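Local coordinates for penicillin-binding protein 2 (Pbp2) (Helicobacter pylori, PDB 5LP5), which probably cross-links peptidoglycan as a penicillin-binding transpeptidase involved in cell shape, and forms a complex with the scaffold protein MreC, at residues 54-57 / 63-66; 245-250 / 268-273; 288-291 / 296-299; 319-324 / 372-377; 357-362 / 368-373. One frame throughout, in Å; residues are numbered along the deposited sequence.

Interaction 1: 54-57 / 63-66; sequences GNIT and FLAT
Antiparallel backbone pairing joins Ile56 to Leu64 and Ala65, beside the loop of the hairpin formed by strands 56-57 and 63-76 in the mixed sheet of the PBP dimerisation region. Ile56 N donates to Ala65 O (2.9 Å), while the carbonyl of Ile56 takes two donors: Leu64 N at 3.0 Å and Ala65 N at 3.2 Å. Two residues of one strand thus face a single residue of the other, which makes this a classic beta bulge. Because of it the register shifts by one, and beyond the bulge Thr57 pairs with Phe63 as a non-hydrogen-bonded pair. On the face that carries Ile56 and Ala65, their CB atoms meet at 3.6 Å; the small methyl leaves room for the branched isoleucine, whose CD1 also lies against it. Leu163 and Ile191 pack on Ile56. The polar side chains lie beside one another at the other end, where Thr66 OG1 donates to Asn55 OD1 (3.1 Å) from above the amide plane, 53° out of it. Thr66 reaches it because its OG1 is anti to the backbone N (chi1 -167°). The same amide brings ND2 to the edge of the Phe63 ring, 3.5 Å from CE2, with the two planes 83° apart, so amide and ring meet almost perpendicularly. Thr57 OG1 turns instead to Leu231 O, on the strand that runs parallel to 56-57.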
# COMPACT_ATOMS: atom_id res chain seq x y z
N GLY A 54 -2.50 7.27 1.40
CA GLY A 54 -3.51 7.41 0.33
C GLY A 54 -3.02 7.12 -1.08
O GLY A 54 -1.85 7.34 -1.41
N ASN A 55 -3.93 6.62 -1.91
CA ASN A 55 -3.61 6.31 -3.31
C ASN A 55 -3.60 7.57 -4.15
O ASN A 55 -4.38 8.50 -3.90
CB ASN A 55 -4.65 5.37 -3.92
CG ASN A 55 -4.54 3.96 -3.40
OD1 ASN A 55 -3.52 3.54 -2.88
ND2 ASN A 55 -5.63 3.22 -3.54
N ILE A 56 -2.75 7.58 -5.17
CA ILE A 56 -2.75 8.65 -6.15
C ILE A 56 -3.35 8.15 -7.47
O ILE A 56 -2.89 7.14 -8.04
CB ILE A 56 -1.34 9.27 -6.39
CG1 ILE A 56 -0.83 9.89 -5.10
CG2 ILE A 56 -1.38 10.35 -7.46
CD1 ILE A 56 0.61 10.36 -5.15
N THR A 57 -4.36 8.87 -7.94
CA THR A 57 -5.10 8.47 -9.13
C THR A 57 -5.07 9.50 -10.24
O THR A 57 -5.24 10.70 -10.03
CB THR A 57 -6.58 8.10 -8.81
OG1 THR A 57 -7.12 8.96 -7.80
CG2 THR A 57 -6.66 6.69 -8.32
N PHE A 63 -4.44 3.79 -11.42
CA PHE A 63 -3.44 3.89 -10.36
C PHE A 63 -2.10 4.43 -10.85
O PHE A 63 -1.47 3.87 -11.76
CB PHE A 63 -3.19 2.52 -9.73
CG PHE A 63 -4.32 2.03 -8.91
CD1 PHE A 63 -5.23 1.16 -9.42
CD2 PHE A 63 -4.48 2.48 -7.61
CE1 PHE A 63 -6.29 0.71 -8.66
CE2 PHE A 63 -5.53 2.04 -6.83
CZ PHE A 63 -6.44 1.16 -7.36
N LEU A 64 -1.65 5.50 -10.20
CA LEU A 64 -0.32 6.04 -10.42
C LEU A 64 0.60 5.69 -9.26
O LEU A 64 1.79 5.36 -9.48
CB LEU A 64 -0.39 7.56 -10.59
CG LEU A 64 -1.17 8.02 -11.82
CD1 LEU A 64 -1.48 9.51 -11.77
CD2 LEU A 64 -0.41 7.66 -13.08
N ALA A 65 0.04 5.76 -8.05
CA ALA A 65 0.75 5.48 -6.80
C ALA A 65 -0.15 4.74 -5.82
O ALA A 65 -1.29 5.14 -5.55
CB ALA A 65 1.27 6.76 -6.15
N THR A 66 0.39 3.67 -5.26
CA THR A 66 -0.35 2.82 -4.37
C THR A 66 0.55 2.12 -3.35
O THR A 66 1.75 2.39 -3.27
CB THR A 66 -1.15 1.79 -5.19
OG1 THR A 66 -2.10 1.18 -4.34
CG2 THR A 66 -0.25 0.74 -5.81

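Interaction 2: 245-250 / 268-273; sequences KLFENK and GSYPEY
Phe247 and Tyr270 carry nearly all of this contact, pressing the end of helix 237-246 onto strand 264-270, an outermost strand of the five-stranded antiparallel sheet of the transpeptidase fold. The tight part is aromatic. The two rings are nearly parallel (9°) but displaced along each other, centroids 4.7 Å apart, with little of one ring above the other. What fills the tyrosine face is the methylene: Phe247 CB stands 3.6 Å from the Tyr270 centroid, a CH-pi contact over the ring centre. Tyr270 CD2 in turn lies over the rim of the phenylalanine ring, 3.5 Å from Phe247 CG. Ile254, Ile560 and Val562 of the sheet complete the apolar setting of Phe247, which begins the type I turn to Lys250. On the looser side, Lys245 of the helix and Glu248 of the turn are exposed, linked by a long salt bridge (NZ to OE1, 3.7 Å), and Lys250 offers the other segment just its carbonyl, with O 3.5 Å from Tyr270 CB. Tyrosine suits its place by having both a broad apolar face and a polar end. The chemistry implies adhesion by dispersion and exclusion of water, while the hydroxyl's hydrogen bond to Asp244 satisfies the polar end of an otherwise apolar contact.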
# COMPACT_ATOMS: atom_id res chain seq x y z
N LYS A 245 6.62 8.47 -25.40
CA LYS A 245 6.98 7.95 -26.73
C LYS A 245 7.61 9.04 -27.60
O LYS A 245 8.58 8.80 -28.29
CB LYS A 245 5.72 7.37 -27.41
CG LYS A 245 5.88 6.80 -28.81
CD LYS A 245 6.44 5.38 -28.81
CE LYS A 245 6.35 4.74 -30.20
NZ LYS A 245 7.22 3.54 -30.37
N LEU A 246 7.06 10.24 -27.57
CA LEU A 246 7.53 11.31 -28.42
C LEU A 246 8.94 11.76 -28.06
O LEU A 246 9.72 12.12 -28.94
CB LEU A 246 6.57 12.50 -28.36
CG LEU A 246 5.15 12.28 -28.92
CD1 LEU A 246 4.24 13.48 -28.63
CD2 LEU A 246 5.20 12.00 -30.41
N PHE A 247 9.27 11.71 -26.76
CA PHE A 247 10.60 12.10 -26.24
C PHE A 247 11.49 10.88 -26.01
O PHE A 247 12.29 10.86 -25.08
CB PHE A 247 10.47 12.87 -24.91
CG PHE A 247 10.25 14.34 -25.07
CD1 PHE A 247 8.99 14.85 -25.29
CD2 PHE A 247 11.31 15.23 -25.01
CE1 PHE A 247 8.79 16.21 -25.44
CE2 PHE A 247 11.11 16.59 -25.16
CZ PHE A 247 9.85 17.08 -25.37
N GLU A 248 11.38 9.89 -26.88
CA GLU A 248 11.97 8.59 -26.62
C GLU A 248 13.48 8.62 -26.66
O GLU A 248 14.14 7.96 -25.86
CB GLU A 248 11.42 7.56 -27.61
CG GLU A 248 11.72 6.12 -27.24
CD GLU A 248 10.84 5.14 -28.02
OE1 GLU A 248 9.72 5.52 -28.43
OE2 GLU A 248 11.27 3.97 -28.21
N ASN A 249 14.04 9.40 -27.59
CA ASN A 249 15.49 9.61 -27.69
C ASN A 249 15.87 11.06 -27.45
O ASN A 249 16.88 11.51 -27.94
CB ASN A 249 15.99 9.18 -29.07
CG ASN A 249 16.24 7.69 -29.17
OD1 ASN A 249 16.73 7.08 -28.21
ND2 ASN A 249 15.91 7.08 -30.33
N LYS A 250 15.05 11.78 -26.70
CA LYS A 250 15.17 13.23 -26.59
C LYS A 250 15.18 13.67 -25.13
O LYS A 250 14.58 13.03 -24.27
CB LYS A 250 14.00 13.91 -27.31
CG LYS A 250 13.67 13.33 -28.68
CD LYS A 250 12.64 14.15 -29.44
CE LYS A 250 12.55 13.69 -30.89
NZ LYS A 250 13.64 14.24 -31.75
N GLY A 268 5.70 16.02 -18.89
CA GLY A 268 6.85 15.17 -19.03
C GLY A 268 8.14 15.93 -18.86
O GLY A 268 8.26 17.05 -19.31
N SER A 269 9.11 15.30 -18.20
CA SER A 269 10.46 15.83 -18.12
C SER A 269 11.44 14.72 -18.42
O SER A 269 11.41 13.68 -17.78
CB SER A 269 10.77 16.41 -16.72
OG SER A 269 12.17 16.63 -16.56
N TYR A 270 12.33 14.94 -19.39
CA TYR A 270 13.09 13.84 -19.98
C TYR A 270 14.58 14.04 -19.96
O TYR A 270 15.09 15.03 -20.51
CB TYR A 270 12.61 13.58 -21.41
CG TYR A 270 11.13 13.34 -21.42
CD1 TYR A 270 10.61 12.07 -21.16
CD2 TYR A 270 10.23 14.39 -21.62
CE1 TYR A 270 9.24 11.85 -21.13
CE2 TYR A 270 8.85 14.17 -21.60
CZ TYR A 270 8.37 12.90 -21.35
OH TYR A 270 7.04 12.65 -21.34
N PRO A 271 15.30 13.09 -19.35
CA PRO A 271 14.82 11.82 -18.84
C PRO A 271 13.95 11.85 -17.59
O PRO A 271 14.23 12.61 -16.68
CB PRO A 271 16.11 11.06 -18.47
CG PRO A 271 17.24 11.84 -19.02
CD PRO A 271 16.75 13.24 -19.17
N GLU A 272 12.92 11.01 -17.56
CA GLU A 272 12.24 10.63 -16.32
C GLU A 272 13.12 9.56 -15.61
O GLU A 272 14.12 9.12 -16.17
CB GLU A 272 10.84 10.05 -16.61
CG GLU A 272 9.87 10.94 -17.40
CD GLU A 272 9.06 11.88 -16.53
OE1 GLU A 272 9.36 11.98 -15.33
OE2 GLU A 272 8.13 12.55 -17.05
N TYR A 273 12.76 9.17 -14.38
CA TYR A 273 13.45 8.08 -13.66
C TYR A 273 12.44 7.20 -12.93
O TYR A 273 11.30 7.60 -12.73
CB TYR A 273 14.48 8.64 -12.67
CG TYR A 273 13.91 9.48 -11.54
CD1 TYR A 273 13.67 8.94 -10.28
CD2 TYR A 273 13.62 10.82 -11.73
CE1 TYR A 273 13.14 9.71 -9.25
CE2 TYR A 273 13.08 11.60 -10.71
CZ TYR A 273 12.85 11.04 -9.47
OH TYR A 273 12.30 11.80 -8.47

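Interaction 3: 288-291 / 296-299; sequences QKLQ and NPLL
Leu290 meets Pro297 and Leu298 where the chain leaves helix 284-291 and folds back beside its last turn. Apolar contacts dominate. The branches of Leu290 divide the work: CD2 lies 4.0 Å from Pro297 CB and nearly as close to CG of the same ring, whereas CD1 approaches Leu298 CD2 at 4.3 Å. With CG anti to the carbonyl carbon (chi1 -70°), the forked end of Leu290 reaches both neighbours at once, and Tyr273 and Phe278 from the preceding loop pack on it as well. A second kind of contact pairs backbone with ring: Leu290 O rests against Pro297 CD. Proline has no N-H to offer there, so this is a van der Waals approach. The remaining interactions are polar and shape the returning segment. Asn296, with a positive phi (62°), which asparagine tolerates better than most residues, opens a type I turn closed by a weak bond from Leu299 N to Asn296 O (3.4 Å). The Asn296 carbonyl also receives Arg301 NH1, and Leu299 O accepts from Ser269 OG. Proline is well suited to the second position of such a turn, its fixed phi matching what is needed. The whole is a helix C-terminus followed by a tight chain reversal, leading on through a long loop towards helix 314-324 of the transpeptidase domain.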
# COMPACT_ATOMS: atom_id res chain seq x y z
N GLN A 288 24.44 6.29 -8.17
CA GLN A 288 25.53 6.64 -9.08
C GLN A 288 25.01 6.73 -10.51
O GLN A 288 25.37 7.64 -11.26
CB GLN A 288 26.66 5.59 -8.98
CG GLN A 288 27.94 5.91 -9.75
CD GLN A 288 27.82 5.57 -11.22
OE1 GLN A 288 27.10 4.64 -11.60
NE2 GLN A 288 28.53 6.32 -12.06
N LYS A 289 24.15 5.79 -10.89
CA LYS A 289 23.65 5.74 -12.26
C LYS A 289 22.84 6.98 -12.60
O LYS A 289 22.87 7.45 -13.72
CB LYS A 289 22.82 4.47 -12.52
CG LYS A 289 23.67 3.22 -12.73
CD LYS A 289 23.12 2.31 -13.81
CE LYS A 289 24.11 1.21 -14.16
NZ LYS A 289 24.40 0.31 -13.01
N LEU A 290 22.14 7.52 -11.61
CA LEU A 290 21.28 8.69 -11.84
C LEU A 290 22.08 9.99 -11.77
O LEU A 290 21.89 10.89 -12.59
CB LEU A 290 20.14 8.72 -10.81
CG LEU A 290 19.04 7.66 -10.95
CD1 LEU A 290 18.09 7.80 -9.77
CD2 LEU A 290 18.29 7.74 -12.27
N GLN A 291 22.96 10.07 -10.77
CA GLN A 291 23.76 11.27 -10.54
C GLN A 291 24.73 11.50 -11.68
O GLN A 291 24.88 12.62 -12.15
CB GLN A 291 24.54 11.08 -9.25
CG GLN A 291 25.00 12.34 -8.58
CD GLN A 291 25.64 12.04 -7.24
OE1 GLN A 291 26.31 10.99 -7.08
NE2 GLN A 291 25.45 12.94 -6.27
N ASN A 296 21.15 14.14 -16.72
CA ASN A 296 20.57 14.72 -15.50
C ASN A 296 19.09 14.33 -15.30
O ASN A 296 18.19 15.14 -15.51
CB ASN A 296 20.77 16.24 -15.55
CG ASN A 296 20.53 16.91 -14.23
OD1 ASN A 296 20.35 16.26 -13.20
ND2 ASN A 296 20.52 18.23 -14.26
N PRO A 297 18.84 13.07 -14.91
CA PRO A 297 17.49 12.54 -14.75
C PRO A 297 16.71 13.14 -13.59
O PRO A 297 15.48 13.18 -13.64
CB PRO A 297 17.73 11.05 -14.47
CG PRO A 297 19.10 10.77 -14.93
CD PRO A 297 19.85 12.04 -14.65
N LEU A 298 17.42 13.60 -12.56
CA LEU A 298 16.75 14.12 -11.39
C LEU A 298 16.19 15.50 -11.62
O LEU A 298 15.49 16.03 -10.77
CB LEU A 298 17.71 14.16 -10.21
CG LEU A 298 18.17 12.80 -9.74
CD1 LEU A 298 19.21 13.03 -8.65
CD2 LEU A 298 17.04 11.91 -9.23
N LEU A 299 16.50 16.09 -12.77
CA LEU A 299 16.05 17.43 -13.07
C LEU A 299 14.61 17.43 -13.57
O LEU A 299 14.26 16.74 -14.53
CB LEU A 299 16.96 18.09 -14.11
CG LEU A 299 16.67 19.56 -14.42
CD1 LEU A 299 16.96 20.46 -13.24
CD2 LEU A 299 17.42 20.05 -15.65

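Interaction 4: 319-324 / 372-377; sequences LSFLEN and YKFGLE
The ring of Phe321 offers one face to Phe374, whose CB stands 3.5 Å above the plane and over its centre; the Phe374 ring itself meets Phe321 obliquely. This is helix-helix packing in the helical part of the transpeptidase fold, between helix 314-324, whose first residue, Lys314, is the lysine of a probable SxxK motif of the penicillin-binding family, and helix 369-377. The methylene makes a CH-pi contact, its line to the Phe321 centroid only 10° off the ring normal. All six ring atoms of Phe321 therefore lie at similar distances from this carbon, the nearest being CE2 at 3.6 Å. The two rings are inclined at 41°, with centroids 5.7 Å apart. Phe374 has CG anti to its own carbonyl carbon (chi1 -73°), which carries its ring off to the side, towards Tyr370 and Leu325, and leaves the methylene as the part that touches. Phenylalanine suits both positions, since both are buried and a wholly apolar ring leaves no polar group to satisfy between the helices. Here the two backbones come to 7.1 Å between Phe321 CA and Phe374 CA. The next residue along the second helix, Gly375, has no side chain and meets the ring with its backbone. At the far end of the Phe321 ring, CZ lies 3.9 Å from the backbone N of Gly375.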
# COMPACT_ATOMS: atom_id res chain seq x y z
N LEU A 319 2.60 42.94 -28.25
CA LEU A 319 1.50 43.48 -27.46
C LEU A 319 1.92 44.75 -26.71
O LEU A 319 1.13 45.68 -26.54
CB LEU A 319 0.92 42.43 -26.51
CG LEU A 319 -0.19 42.93 -25.58
CD1 LEU A 319 -1.42 43.34 -26.36
CD2 LEU A 319 -0.55 41.89 -24.53
N SER A 320 3.17 44.78 -26.26
CA SER A 320 3.71 45.96 -25.61
C SER A 320 3.88 47.13 -26.58
O SER A 320 3.59 48.28 -26.24
CB SER A 320 5.06 45.65 -24.97
OG SER A 320 5.44 46.67 -24.04
N PHE A 321 4.36 46.85 -27.79
CA PHE A 321 4.51 47.89 -28.82
C PHE A 321 3.20 48.61 -29.04
O PHE A 321 3.10 49.84 -28.93
CB PHE A 321 4.95 47.30 -30.17
CG PHE A 321 6.34 46.74 -30.18
CD1 PHE A 321 7.29 47.11 -29.24
CD2 PHE A 321 6.71 45.87 -31.19
CE1 PHE A 321 8.57 46.59 -29.29
CE2 PHE A 321 7.99 45.35 -31.26
CZ PHE A 321 8.92 45.72 -30.31
N LEU A 322 2.18 47.82 -29.36
CA LEU A 322 0.86 48.34 -29.70
C LEU A 322 0.28 49.14 -28.56
O LEU A 322 -0.51 50.06 -28.78
CB LEU A 322 -0.09 47.20 -30.02
CG LEU A 322 0.23 46.32 -31.21
CD1 LEU A 322 -0.62 45.06 -31.16
CD2 LEU A 322 -0.00 47.09 -32.49
N GLU A 323 0.66 48.78 -27.35
CA GLU A 323 0.12 49.40 -26.16
C GLU A 323 0.80 50.74 -25.85
O GLU A 323 0.14 51.71 -25.45
CB GLU A 323 0.28 48.42 -25.01
CG GLU A 323 -0.26 48.87 -23.67
CD GLU A 323 -0.19 47.76 -22.65
OE1 GLU A 323 0.40 46.70 -22.96
OE2 GLU A 323 -0.71 47.96 -21.54
N ASN A 324 2.11 50.80 -26.08
CA ASN A 324 2.93 51.91 -25.61
C ASN A 324 3.31 52.92 -26.69
O ASN A 324 3.58 54.09 -26.39
CB ASN A 324 4.18 51.35 -24.94
CG ASN A 324 3.87 50.67 -23.62
OD1 ASN A 324 3.35 51.31 -22.70
ND2 ASN A 324 4.15 49.37 -23.53
N TYR A 372 13.53 44.42 -33.51
CA TYR A 372 14.72 45.26 -33.35
C TYR A 372 14.37 46.75 -33.51
O TYR A 372 14.76 47.59 -32.70
CB TYR A 372 15.82 44.88 -34.35
CG TYR A 372 16.53 43.56 -34.11
CD1 TYR A 372 16.81 43.11 -32.81
CD2 TYR A 372 16.97 42.77 -35.18
CE1 TYR A 372 17.47 41.91 -32.60
CE2 TYR A 372 17.63 41.58 -34.97
CZ TYR A 372 17.88 41.15 -33.68
OH TYR A 372 18.53 39.96 -33.47
N LYS A 373 13.62 47.07 -34.56
CA LYS A 373 13.33 48.47 -34.90
C LYS A 373 12.45 49.16 -33.87
O LYS A 373 12.81 50.24 -33.38
CB LYS A 373 12.70 48.57 -36.29
CG LYS A 373 13.74 48.65 -37.39
CD LYS A 373 13.08 48.85 -38.74
CE LYS A 373 14.08 48.86 -39.88
NZ LYS A 373 13.41 49.02 -41.20
N PHE A 374 11.31 48.57 -33.53
CA PHE A 374 10.42 49.18 -32.55
C PHE A 374 11.01 49.10 -31.14
O PHE A 374 10.63 49.87 -30.25
CB PHE A 374 9.01 48.57 -32.60
CG PHE A 374 8.21 48.99 -33.81
CD1 PHE A 374 7.61 50.25 -33.87
CD2 PHE A 374 8.08 48.14 -34.90
CE1 PHE A 374 6.88 50.63 -35.00
CE2 PHE A 374 7.34 48.51 -36.03
CZ PHE A 374 6.75 49.76 -36.08
N GLY A 375 11.94 48.16 -30.95
CA GLY A 375 12.67 48.01 -29.69
C GLY A 375 13.53 49.21 -29.39
O GLY A 375 13.76 49.54 -28.22
N LEU A 376 14.01 49.87 -30.44
CA LEU A 376 14.74 51.14 -30.32
C LEU A 376 13.88 52.23 -29.67
O LEU A 376 14.37 53.07 -28.91
CB LEU A 376 15.23 51.62 -31.70
CG LEU A 376 16.28 50.75 -32.39
CD1 LEU A 376 16.41 51.12 -33.85
CD2 LEU A 376 17.62 50.87 -31.68
N GLU A 377 12.58 52.20 -29.98
CA GLU A 377 11.65 53.25 -29.58
C GLU A 377 10.89 52.95 -28.26
O GLU A 377 10.18 53.83 -27.74
CB GLU A 377 10.68 53.53 -30.75
CG GLU A 377 11.37 53.86 -32.08
CD GLU A 377 10.42 54.01 -33.28
OE1 GLU A 377 9.18 54.08 -33.10
OE2 GLU A 377 10.93 54.05 -34.44

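Interaction 5: 357-362 / 368-373; sequences SNLYKA and DVYFYK
This contact belongs to the packing of two consecutive helices, 359-364 and 369-377, in the transpeptidase domain, where Tyr370 of the second lays its side chain along the start of the first. Its CG is anti to the backbone N (chi1 175°), which carries the ring out towards helix 359-364. Near the root of the side chain, Ala362 CB touches Tyr370 CB at 3.7 Å; further out, Tyr370 CE1 lies 3.8 Å from Asn358 C. The oxygen of that same carbonyl is over one face of the ring, towards the rim. At the end of the ring, Tyr370 OH rests 3.6 Å from Leu359 CB, a packing contact with a carbon. The small methyl of Ala362 lets the ring root come close to the helix. It serves a second aromatic too, with Phe371 CE2 4.0 Å away, while Tyr370 CD2 sits over the centre of the Phe371 face. Asparagine is a favoured N-cap: Asn358 OD1 accepts from Lys361 N at 2.7 Å, the donor nearly in line with the side-chain carbonyl (C=O...N 172°), and so ties down the first turn whose backbone Tyr370 covers. Asp368 forms a salt bridge with Lys314, while Phe371 packs on Lys314 and Val317. Asp368 probably belongs to an SxD form of the SxN motif, as in related PBP2 proteins, facing the lysine of the probable SxxK motif.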
# COMPACT_ATOMS: atom_id res chain seq x y z
N SER A 357 7.14 44.05 -43.88
CA SER A 357 6.39 43.20 -42.94
C SER A 357 5.73 43.96 -41.79
O SER A 357 6.27 44.93 -41.25
CB SER A 357 7.29 42.09 -42.40
OG SER A 357 8.45 42.61 -41.79
N ASN A 358 4.54 43.49 -41.42
CA ASN A 358 3.74 44.08 -40.33
C ASN A 358 3.86 43.17 -39.10
O ASN A 358 4.70 42.26 -39.08
CB ASN A 358 2.28 44.22 -40.78
CG ASN A 358 1.70 42.92 -41.31
OD1 ASN A 358 1.99 41.84 -40.79
ND2 ASN A 358 0.89 43.02 -42.36
N LEU A 359 3.02 43.40 -38.10
CA LEU A 359 2.98 42.52 -36.91
C LEU A 359 2.59 41.07 -37.27
O LEU A 359 3.31 40.13 -36.93
CB LEU A 359 2.02 43.08 -35.84
CG LEU A 359 2.34 42.76 -34.37
CD1 LEU A 359 1.43 43.53 -33.42
CD2 LEU A 359 2.25 41.28 -34.04
N TYR A 360 1.46 40.90 -37.96
CA TYR A 360 0.99 39.57 -38.40
C TYR A 360 2.13 38.77 -39.05
O TYR A 360 2.34 37.59 -38.75
CB TYR A 360 -0.19 39.65 -39.40
CG TYR A 360 -1.49 40.28 -38.89
CD1 TYR A 360 -2.52 39.49 -38.38
CD2 TYR A 360 -1.70 41.65 -38.96
CE1 TYR A 360 -3.70 40.07 -37.94
CE2 TYR A 360 -2.88 42.23 -38.52
CZ TYR A 360 -3.87 41.43 -38.01
OH TYR A 360 -5.03 42.02 -37.57
N LYS A 361 2.87 39.43 -39.94
CA LYS A 361 3.90 38.75 -40.74
C LYS A 361 5.17 38.49 -39.93
O LYS A 361 5.87 37.48 -40.14
CB LYS A 361 4.22 39.57 -41.99
CG LYS A 361 5.09 38.80 -43.00
CD LYS A 361 5.48 39.63 -44.20
CE LYS A 361 6.82 39.15 -44.74
NZ LYS A 361 7.42 40.03 -45.77
N ALA A 362 5.47 39.40 -39.01
CA ALA A 362 6.65 39.26 -38.14
C ALA A 362 6.51 38.07 -37.18
O ALA A 362 7.49 37.37 -36.88
CB ALA A 362 6.89 40.55 -37.36
N ASP A 368 12.99 38.96 -37.00
CA ASP A 368 13.72 39.58 -35.91
C ASP A 368 13.72 41.11 -36.01
O ASP A 368 13.57 41.79 -34.99
CB ASP A 368 15.16 39.04 -35.87
CG ASP A 368 15.23 37.57 -35.38
OD1 ASP A 368 14.35 37.11 -34.64
OD2 ASP A 368 16.19 36.86 -35.72
N VAL A 369 13.88 41.65 -37.22
CA VAL A 369 14.11 43.10 -37.38
C VAL A 369 12.92 43.98 -37.00
O VAL A 369 13.12 45.08 -36.48
CB VAL A 369 14.61 43.45 -38.81
CG1 VAL A 369 14.62 44.96 -39.02
CG2 VAL A 369 16.00 42.89 -39.02
N TYR A 370 11.70 43.52 -37.25
CA TYR A 370 10.52 44.27 -36.84
C TYR A 370 10.63 44.66 -35.36
O TYR A 370 10.32 45.79 -34.98
CB TYR A 370 9.25 43.45 -37.09
CG TYR A 370 7.96 44.10 -36.60
CD1 TYR A 370 7.23 44.96 -37.41
CD2 TYR A 370 7.47 43.84 -35.32
CE1 TYR A 370 6.04 45.52 -36.98
CE2 TYR A 370 6.28 44.40 -34.87
CZ TYR A 370 5.56 45.24 -35.70
OH TYR A 370 4.37 45.81 -35.26
N PHE A 371 11.09 43.70 -34.56
CA PHE A 371 11.21 43.86 -33.10
C PHE A 371 12.47 44.62 -32.75
O PHE A 371 12.47 45.38 -31.80
CB PHE A 371 11.17 42.49 -32.40
CG PHE A 371 9.89 41.73 -32.64
CD1 PHE A 371 8.74 42.03 -31.93
CD2 PHE A 371 9.84 40.74 -33.60
CE1 PHE A 371 7.56 41.36 -32.17
CE2 PHE A 371 8.66 40.07 -33.84
CZ PHE A 371 7.52 40.38 -33.13
N TYR A 372 13.53 44.42 -33.51
CA TYR A 372 14.72 45.26 -33.35
C TYR A 372 14.37 46.75 -33.51
O TYR A 372 14.76 47.59 -32.70
CB TYR A 372 15.82 44.88 -34.35
CG TYR A 372 16.53 43.56 -34.11
CD1 TYR A 372 16.81 43.11 -32.81
CD2 TYR A 372 16.97 42.77 -35.18
CE1 TYR A 372 17.47 41.91 -32.60
CE2 TYR A 372 17.63 41.58 -34.97
CZ TYR A 372 17.88 41.15 -33.68
OH TYR A 372 18.53 39.96 -33.47
N LYS A 373 13.62 47.07 -34.56
CA LYS A 373 13.33 48.47 -34.90
C LYS A 373 12.45 49.16 -33.87
O LYS A 373 12.81 50.24 -33.38
CB LYS A 373 12.70 48.57 -36.29
CG LYS A 373 13.74 48.65 -37.39
CD LYS A 373 13.08 48.85 -38.74
CE LYS A 373 14.08 48.86 -39.88
NZ LYS A 373 13.41 49.02 -41.20

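Interactions 4 and 5 form one continuous block, their centres 10 Å apart: both use helix 369-377, and Phe321 CE2 meets Phe371 CD1 at 3.5 Å. The probable SxxK motif, Ser311 and Lys314, lies at the start of helix 314-324; Phe371 of interaction 5 touches its residues, whereas Phe321 of interaction 4 lies near without touching. Interactions 2 and 3 form a second pair, 14 Å between centres, joined through Ser269 and Tyr273, and 35 to 43 Å, centre to centre, from the first. Interaction 1 is in the dimerisation region, its centre 22 Å from that of interaction 2 (nearest atoms about 10 Å apart, no touch) and about 49 Å from those of interactions 4 and 5.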